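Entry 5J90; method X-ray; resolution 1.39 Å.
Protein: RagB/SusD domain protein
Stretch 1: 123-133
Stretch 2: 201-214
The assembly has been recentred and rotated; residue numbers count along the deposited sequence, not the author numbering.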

# COMPACT_ATOMS: atom_id res chain seq x y z
N LYS A 123 -1.07 -14.95 -22.97
CA LYS A 123 -2.04 -14.61 -21.94
C LYS A 123 -1.41 -13.67 -20.91
O LYS A 123 -1.99 -12.62 -20.58
CB LYS A 123 -2.54 -15.87 -21.25
CG LYS A 123 -3.60 -15.65 -20.18
CD LYS A 123 -3.82 -16.94 -19.41
CE LYS A 123 -4.98 -16.84 -18.42
NZ LYS A 123 -5.08 -18.06 -17.59
N VAL A 124 -0.23 -14.04 -20.40
CA VAL A 124 0.42 -13.21 -19.39
C VAL A 124 0.83 -11.86 -20.00
O VAL A 124 0.68 -10.81 -19.37
CB VAL A 124 1.60 -13.95 -18.76
CG1 VAL A 124 2.36 -13.02 -17.81
CG2 VAL A 124 1.10 -15.19 -18.01
N GLU A 125 1.31 -11.87 -21.24
CA GLU A 125 1.67 -10.62 -21.90
C GLU A 125 0.49 -9.66 -21.99
O GLU A 125 0.62 -8.47 -21.71
CB GLU A 125 2.26 -10.89 -23.29
CG GLU A 125 2.34 -9.65 -24.20
CD GLU A 125 3.17 -8.49 -23.63
OE1 GLU A 125 3.94 -8.68 -22.65
OE2 GLU A 125 3.03 -7.37 -24.18
N GLY A 126 -0.69 -10.17 -22.35
CA GLY A 126 -1.85 -9.31 -22.43
C GLY A 126 -2.46 -8.98 -21.08
O GLY A 126 -2.85 -7.83 -20.81
N MET A 127 -2.55 -9.97 -20.20
CA MET A 127 -3.29 -9.78 -18.96
C MET A 127 -2.52 -9.08 -17.82
O MET A 127 -3.15 -8.48 -16.95
CB MET A 127 -3.95 -11.08 -18.49
CG MET A 127 -4.92 -11.68 -19.53
SD MET A 127 -6.24 -10.55 -20.08
CE MET A 127 -7.19 -10.38 -18.57
N HIS A 128 -1.18 -9.13 -17.83
CA HIS A 128 -0.47 -8.34 -16.82
C HIS A 128 -0.77 -6.85 -17.00
O HIS A 128 -0.88 -6.11 -16.02
CB HIS A 128 1.06 -8.62 -16.79
CG HIS A 128 1.86 -7.84 -17.79
ND1 HIS A 128 2.00 -8.24 -19.11
CD2 HIS A 128 2.55 -6.68 -17.68
CE1 HIS A 128 2.75 -7.36 -19.75
NE2 HIS A 128 3.10 -6.41 -18.91
N ARG A 129 -0.97 -6.42 -18.24
CA ARG A 129 -1.36 -5.04 -18.52
C ARG A 129 -2.71 -4.73 -17.87
O ARG A 129 -2.90 -3.66 -17.27
CB ARG A 129 -1.42 -4.80 -20.03
CG ARG A 129 -0.03 -4.79 -20.68
CD ARG A 129 -0.09 -5.10 -22.20
NE ARG A 129 -1.11 -4.33 -22.92
CZ ARG A 129 -0.95 -3.10 -23.39
NH1 ARG A 129 0.19 -2.44 -23.24
NH2 ARG A 129 -1.95 -2.50 -24.04
N MET A 130 -3.64 -5.67 -17.98
CA MET A 130 -4.96 -5.52 -17.38
C MET A 130 -4.90 -5.33 -15.87
O MET A 130 -5.47 -4.38 -15.33
CB MET A 130 -5.84 -6.72 -17.74
CG MET A 130 -7.32 -6.52 -17.42
SD MET A 130 -8.18 -5.40 -18.57
CE MET A 130 -8.15 -6.38 -20.08
N THR A 131 -4.20 -6.22 -15.17
CA THR A 131 -4.12 -6.05 -13.72
C THR A 131 -3.29 -4.82 -13.33
O THR A 131 -3.60 -4.15 -12.34
CB THR A 131 -3.65 -7.32 -12.98
OG1 THR A 131 -3.57 -7.05 -11.58
CG2 THR A 131 -2.26 -7.75 -13.44
N ASP A 132 -2.28 -4.49 -14.12
CA ASP A 132 -1.51 -3.29 -13.83
C ASP A 132 -2.34 -2.02 -13.97
O ASP A 132 -2.00 -0.99 -13.40
CB ASP A 132 -0.27 -3.22 -14.71
CG ASP A 132 0.78 -4.22 -14.31
OD1 ASP A 132 0.67 -4.86 -13.24
OD2 ASP A 132 1.75 -4.36 -15.09
N THR A 133 -3.44 -2.10 -14.73
CA THR A 133 -4.33 -0.96 -14.93
C THR A 133 -5.41 -0.86 -13.85
O THR A 133 -5.66 0.22 -13.33
CB THR A 133 -4.95 -1.02 -16.34
OG1 THR A 133 -3.90 -0.92 -17.31
CG2 THR A 133 -5.93 0.10 -16.56
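Stretch 2 (201-214) RFANTLRLRLAMRI

Stretch 2 packs on stretch 1 as a second helix running the same way. Stretch 1 is helical throughout; stretch 2 is helical from Arg201 to Arg213, and Ile214 is the first residue to leave helical phi/psi. The N-to-C directions differ by 18°, so the helices are nearly parallel, with a signed crossing angle of 18° and a closest axial approach of 11.0 Å. Pairing by nearest CA atoms sets Glu125 against Leu206 (7.4 Å CA to CA), His128 against Leu210 (8.1 Å CA to CA) and Asp132 against Arg213 (9.5 Å CA to CA); the backbones thus spread toward their C-terminal ends. Val124 (chi1 t) points toward stretch 2 and places CG1 3.8 Å from Leu206 CD2 and 3.7 Å from Leu210 CD1, an apolar contact bridging one helical turn. The CA-to-CB bond of Glu125 points sideways to stretch 2; its OE1 lies at the edge of the Phe202 ring, 3.8 Å from CZ, and 4.0 Å from Arg209 NH1, where the charges attract but no N-H points at the oxygen. A water makes the polar link instead, its oxygen 2.7 Å from Glu125 OE2, to which it donates, and 3.0 Å from Arg209 NH1, from which it accepts. His128 (chi1 p) is the knob of the interface, seated among Leu206, Arg209, Leu210 and Arg213. Its ND1 donates to Val124 O at 2.9 Å within its own helix, leaving NE2 free to accept from Arg209 NH1 at 3.2 Å. Leu206 CD1 covers one ring face, 4.2 Å from the His128 ring centroid, while Leu210 CD2 reaches within 3.7 Å of His128 CB. One turn on, the CA-to-CB bond of Asp132 points toward stretch 2, and its carboxylate closes the contact with a salt bridge to Arg213: its OD2 accepts from Arg213 NH1 at 2.9 Å and from Arg213 NE at 3.1 Å.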

# COMPACT_ATOMS: atom_id res chain seq x y z
N ARG A 201 12.75 -17.34 -24.25
CA ARG A 201 13.56 -16.20 -23.87
C ARG A 201 12.67 -14.98 -23.59
O ARG A 201 12.93 -14.20 -22.66
CB ARG A 201 14.61 -15.92 -24.96
CG ARG A 201 15.64 -14.87 -24.60
CD ARG A 201 16.82 -14.89 -25.58
NE ARG A 201 17.60 -16.12 -25.49
CZ ARG A 201 17.69 -17.04 -26.45
NH1 ARG A 201 17.04 -16.89 -27.60
NH2 ARG A 201 18.45 -18.11 -26.26
N PHE A 202 11.60 -14.83 -24.38
CA PHE A 202 10.62 -13.78 -24.12
C PHE A 202 9.94 -14.04 -22.77
O PHE A 202 9.86 -13.13 -21.94
CB PHE A 202 9.59 -13.67 -25.25
CG PHE A 202 8.40 -12.81 -24.92
CD1 PHE A 202 8.57 -11.53 -24.40
CD2 PHE A 202 7.11 -13.28 -25.11
CE1 PHE A 202 7.47 -10.73 -24.08
CE2 PHE A 202 6.01 -12.49 -24.79
CZ PHE A 202 6.19 -11.23 -24.28
N ALA A 203 9.47 -15.26 -22.54
CA ALA A 203 8.82 -15.58 -21.28
C ALA A 203 9.73 -15.28 -20.08
O ALA A 203 9.26 -14.75 -19.07
CB ALA A 203 8.37 -17.05 -21.25
N ASN A 204 11.01 -15.62 -20.18
CA ASN A 204 11.96 -15.30 -19.11
C ASN A 204 12.03 -13.80 -18.88
O ASN A 204 12.09 -13.33 -17.73
CB ASN A 204 13.36 -15.82 -19.45
CG ASN A 204 13.44 -17.34 -19.55
OD1 ASN A 204 12.64 -18.07 -18.95
ND2 ASN A 204 14.42 -17.82 -20.30
N THR A 205 12.06 -13.02 -19.96
CA THR A 205 12.21 -11.58 -19.84
C THR A 205 10.93 -10.96 -19.26
O THR A 205 10.99 -10.03 -18.45
CB THR A 205 12.54 -10.94 -21.20
OG1 THR A 205 13.63 -11.67 -21.80
CG2 THR A 205 12.98 -9.49 -21.02
N LEU A 206 9.78 -11.49 -19.66
CA LEU A 206 8.50 -11.07 -19.09
C LEU A 206 8.46 -11.39 -17.60
O LEU A 206 8.00 -10.56 -16.80
CB LEU A 206 7.36 -11.77 -19.85
CG LEU A 206 5.92 -11.48 -19.46
CD1 LEU A 206 5.64 -9.99 -19.40
CD2 LEU A 206 4.97 -12.18 -20.44
N ARG A 207 8.95 -12.57 -17.20
CA ARG A 207 9.07 -12.88 -15.78
C ARG A 207 9.91 -11.83 -15.05
O ARG A 207 9.56 -11.39 -13.96
CB ARG A 207 9.69 -14.27 -15.55
CG ARG A 207 9.76 -14.62 -14.06
CD ARG A 207 10.60 -15.88 -13.76
NE ARG A 207 10.21 -17.02 -14.59
CZ ARG A 207 9.11 -17.74 -14.44
NH1 ARG A 207 8.24 -17.47 -13.47
NH2 ARG A 207 8.87 -18.74 -15.29
N LEU A 208 11.03 -11.44 -15.65
CA LEU A 208 11.89 -10.43 -15.04
C LEU A 208 11.18 -9.09 -14.88
O LEU A 208 11.30 -8.44 -13.83
CB LEU A 208 13.19 -10.28 -15.85
CG LEU A 208 14.23 -9.28 -15.33
CD1 LEU A 208 14.70 -9.63 -13.91
CD2 LEU A 208 15.42 -9.22 -16.29
N ARG A 209 10.41 -8.68 -15.89
CA ARG A 209 9.60 -7.47 -15.78
C ARG A 209 8.62 -7.57 -14.60
O ARG A 209 8.52 -6.64 -13.80
CB ARG A 209 8.83 -7.23 -17.09
CG ARG A 209 7.80 -6.11 -16.96
CD ARG A 209 6.86 -6.04 -18.16
NE ARG A 209 7.51 -5.42 -19.33
CZ ARG A 209 6.89 -5.22 -20.48
NH1 ARG A 209 5.63 -5.61 -20.63
NH2 ARG A 209 7.53 -4.65 -21.50
N LEU A 210 7.90 -8.68 -14.52
CA LEU A 210 6.90 -8.84 -13.46
C LEU A 210 7.55 -8.92 -12.08
O LEU A 210 7.00 -8.42 -11.09
CB LEU A 210 6.02 -10.07 -13.73
CG LEU A 210 5.19 -10.01 -15.01
CD1 LEU A 210 4.39 -11.29 -15.19
CD2 LEU A 210 4.29 -8.79 -15.06
N ALA A 211 8.73 -9.53 -12.02
CA ALA A 211 9.48 -9.61 -10.77
C ALA A 211 9.88 -8.22 -10.27
O ALA A 211 9.68 -7.88 -9.11
CB ALA A 211 10.70 -10.50 -10.96
N MET A 212 10.43 -7.38 -11.15
CA MET A 212 10.84 -6.06 -10.72
C MET A 212 9.63 -5.22 -10.32
O MET A 212 9.72 -4.40 -9.40
CB MET A 212 11.68 -5.35 -11.79
CG MET A 212 12.61 -4.28 -11.22
SD MET A 212 13.90 -4.97 -10.14
CE MET A 212 14.86 -5.90 -11.35
N ARG A 213 8.50 -5.43 -10.99
CA ARG A 213 7.28 -4.70 -10.64
C ARG A 213 6.94 -4.82 -9.16
O ARG A 213 6.44 -3.86 -8.57
CB ARG A 213 6.09 -5.20 -11.46
CG ARG A 213 4.82 -4.36 -11.26
CD ARG A 213 4.77 -3.19 -12.25
NE ARG A 213 4.35 -3.67 -13.57
CZ ARG A 213 5.03 -3.50 -14.70
NH1 ARG A 213 4.55 -4.01 -15.83
NH2 ARG A 213 6.18 -2.83 -14.74
N ILE A 214 7.18 -6.00 -8.59
CA ILE A 214 6.71 -6.27 -7.23
C ILE A 214 7.80 -6.08 -6.18
O ILE A 214 7.62 -6.48 -5.03
CB ILE A 214 6.06 -7.67 -7.12
CG1 ILE A 214 7.09 -8.79 -7.31
CG2 ILE A 214 4.92 -7.79 -8.12
CD1 ILE A 214 6.55 -10.17 -6.95
O HOH W 1 4.27 -5.21 -23.23